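Local atomic coordinates of fiber (Murine adenovirus 2, PDB entry 5NBH), a protein that forms the trimeric fibre of the virion, with a distal domain that binds N-acetylglucosamine and probably attaches the virus to host cells. Residues 106-111 against 135-140. Numbering follows the deposited sequence.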
loop_
_atom_site.group_PDB
_atom_site.type_symbol
_atom_site.label_atom_id
_atom_site.label_comp_id
_atom_site.label_asym_id
_atom_site.label_seq_id
_atom_site.Cartn_x
_atom_site.Cartn_y
_atom_site.Cartn_z
ATOM N N ALA A 106 16.667 4.284 -12.067
ATOM C CA ALA A 106 15.387 3.898 -11.524
ATOM C C ALA A 106 15.448 3.778 -9.994
ATOM O O ALA A 106 16.378 3.196 -9.458
ATOM C CB ALA A 106 14.937 2.594 -12.163
ATOM N N HIS A 107 14.457 4.363 -9.332
ATOM C CA HIS A 107 14.200 4.114 -7.908
ATOM C C HIS A 107 13.093 3.090 -7.857
ATOM O O HIS A 107 12.089 3.235 -8.546
ATOM C CB HIS A 107 13.762 5.373 -7.191
ATOM C CG HIS A 107 14.789 6.473 -7.187
ATOM N ND1 HIS A 107 15.761 6.587 -6.220
ATOM C CD2 HIS A 107 14.947 7.538 -8.006
ATOM C CE1 HIS A 107 16.499 7.652 -6.462
ATOM N NE2 HIS A 107 16.034 8.243 -7.548
ATOM N N ILE A 108 13.288 2.038 -7.081
ATOM C CA ILE A 108 12.351 0.921 -7.032
ATOM C C ILE A 108 11.989 0.572 -5.598
ATOM O O ILE A 108 12.896 0.454 -4.747
ATOM C CB ILE A 108 12.987 -0.325 -7.661
ATOM C CG1 ILE A 108 13.367 -0.044 -9.125
ATOM C CG2 ILE A 108 12.033 -1.494 -7.658
ATOM C CD1 ILE A 108 14.406 -1.005 -9.641
ATOM N N GLN A 109 10.695 0.386 -5.335
ATOM C CA GLN A 109 10.248 -0.173 -4.052
ATOM C C GLN A 109 9.334 -1.372 -4.274
ATOM O O GLN A 109 8.443 -1.348 -5.132
ATOM C CB GLN A 109 9.529 0.860 -3.217
ATOM C CG GLN A 109 10.317 2.119 -2.967
ATOM C CD GLN A 109 10.160 3.126 -4.065
ATOM O OE1 GLN A 109 9.057 3.342 -4.575
ATOM N NE2 GLN A 109 11.254 3.750 -4.433
ATOM N N MET A 110 9.548 -2.437 -3.513
ATOM C CA MET A 110 8.737 -3.616 -3.586
ATOM C C MET A 110 8.208 -3.855 -2.173
ATOM O O MET A 110 8.969 -4.240 -1.316
ATOM C CB MET A 110 9.571 -4.769 -4.098
ATOM C CG MET A 110 10.303 -4.390 -5.372
ATOM S SD MET A 110 11.290 -5.707 -6.069
ATOM C CE MET A 110 10.040 -6.830 -6.580
ATOM N N VAL A 111 6.931 -3.580 -1.978
ATOM C CA VAL A 111 6.292 -3.572 -0.645
ATOM C C VAL A 111 5.440 -4.789 -0.448
ATOM O O VAL A 111 4.440 -4.990 -1.154
ATOM C CB VAL A 111 5.455 -2.290 -0.393
ATOM C CG1 VAL A 111 4.960 -2.263 1.059
ATOM C CG2 VAL A 111 6.257 -1.037 -0.696
ATOM N N TRP A 135 13.063 -2.520 -20.059
ATOM C CA TRP A 135 13.803 -2.372 -18.824
ATOM C C TRP A 135 13.651 -3.704 -18.117
ATOM O O TRP A 135 12.517 -4.107 -17.820
ATOM C CB TRP A 135 13.242 -1.237 -17.961
ATOM C CG TRP A 135 13.007 0.052 -18.728
ATOM C CD1 TRP A 135 11.801 0.557 -19.095
ATOM C CD2 TRP A 135 14.000 0.939 -19.277
ATOM N NE1 TRP A 135 11.970 1.706 -19.807
ATOM C CE2 TRP A 135 13.312 1.971 -19.930
ATOM C CE3 TRP A 135 15.406 0.963 -19.267
ATOM C CZ2 TRP A 135 13.973 3.024 -20.567
ATOM C CZ3 TRP A 135 16.074 2.013 -19.925
ATOM C CH2 TRP A 135 15.368 3.020 -20.559
ATOM N N GLU A 136 14.755 -4.366 -17.820
ATOM C CA GLU A 136 14.717 -5.727 -17.278
ATOM C C GLU A 136 15.344 -5.727 -15.908
ATOM O O GLU A 136 16.481 -5.274 -15.753
ATOM C CB GLU A 136 15.467 -6.687 -18.210
ATOM C CG GLU A 136 15.366 -8.166 -17.860
ATOM C CD GLU A 136 16.143 -9.031 -18.859
ATOM O OE1 GLU A 136 15.553 -9.618 -19.773
ATOM O OE2 GLU A 136 17.355 -9.134 -18.679
ATOM N N LEU A 137 14.602 -6.187 -14.902
ATOM C CA LEU A 137 15.151 -6.446 -13.550
ATOM C C LEU A 137 15.244 -7.942 -13.297
ATOM O O LEU A 137 14.290 -8.649 -13.493
ATOM C CB LEU A 137 14.231 -5.833 -12.473
ATOM C CG LEU A 137 13.972 -4.334 -12.597
ATOM C CD1 LEU A 137 12.878 -3.864 -11.627
ATOM C CD2 LEU A 137 15.277 -3.595 -12.387
ATOM N N GLN A 138 16.413 -8.399 -12.868
ATOM C CA GLN A 138 16.690 -9.801 -12.608
ATOM C C GLN A 138 16.931 -9.976 -11.111
ATOM O O GLN A 138 17.628 -9.164 -10.514
ATOM C CB GLN A 138 17.955 -10.200 -13.366
ATOM C CG GLN A 138 18.301 -11.670 -13.346
ATOM C CD GLN A 138 19.618 -11.951 -14.042
ATOM O OE1 GLN A 138 20.127 -13.059 -13.965
ATOM N NE2 GLN A 138 20.180 -10.948 -14.711
ATOM N N PHE A 139 16.381 -11.039 -10.559
ATOM C CA PHE A 139 16.521 -11.373 -9.159
ATOM C C PHE A 139 16.852 -12.850 -9.056
ATOM O O PHE A 139 16.259 -13.690 -9.760
ATOM C CB PHE A 139 15.202 -11.129 -8.413
ATOM C CG PHE A 139 14.686 -9.733 -8.535
ATOM C CD1 PHE A 139 13.870 -9.379 -9.606
ATOM C CD2 PHE A 139 14.971 -8.769 -7.573
ATOM C CE1 PHE A 139 13.387 -8.097 -9.734
ATOM C CE2 PHE A 139 14.484 -7.475 -7.688
ATOM C CZ PHE A 139 13.694 -7.134 -8.774
ATOM N N ASP A 140 17.705 -13.188 -8.096
ATOM C CA ASP A 140 17.988 -14.597 -7.834
ATOM C C ASP A 140 16.697 -15.382 -7.592
ATOM O O ASP A 140 15.883 -15.002 -6.777
ATOM C CB ASP A 140 18.969 -14.730 -6.650
ATOM C CG ASP A 140 19.450 -16.164 -6.486
ATOM O OD1 ASP A 140 18.672 -17.013 -6.032
ATOM O OD2 ASP A 140 20.600 -16.434 -6.885
#
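With CG1 of Ile108 set beside its backbone N (chi1 -59°) and CG of Leu137 placed likewise, with nearly the same first torsion, the two residues send their branches into the packed interior between the facing sheets of the beta-sandwich that forms the fibre head. Strand 103-113 belongs to one sheet and strand 131-140 to the other; no hydrogen bond joins segments 106-111 and 135-140, and the CA atoms of Ile108 and Leu137 stand 10.2 Å apart. That spacing suits branched aliphatic residues, which meet here tip to tip: Ile108 CD1 comes to 3.8 Å from Leu137 CD1 and 3.9 Å from Leu137 CD2, so a single methyl group faces both ends of the leucine fork. Phe119 of strand 116-125 touches both residues, and Met93 of strand 83-96 adds to the packing on Leu137.

Two residues further along each strand, Met110 and Phe139 approach from opposite directions in a Met-aromatic contact. An unbranched, flexible thioether can fit against a rigid ring; its chain is extended through chi2 and bends only at chi3, 68°, where the terminal methyl turns off. The sulfur lies obliquely to the phenyl group, 4.7 Å from SD to the ring centroid and 51° off the ring normal. Ile211 of strand 208-217 and Ile168 from a loop touch both side chains, adding to an apolar, buried setting, while the ring of Phe209 meets that of Phe139. The sulfur's closest approach is to the far end of the phenyl group, with Met110 SD 3.9 Å from Phe139 CZ.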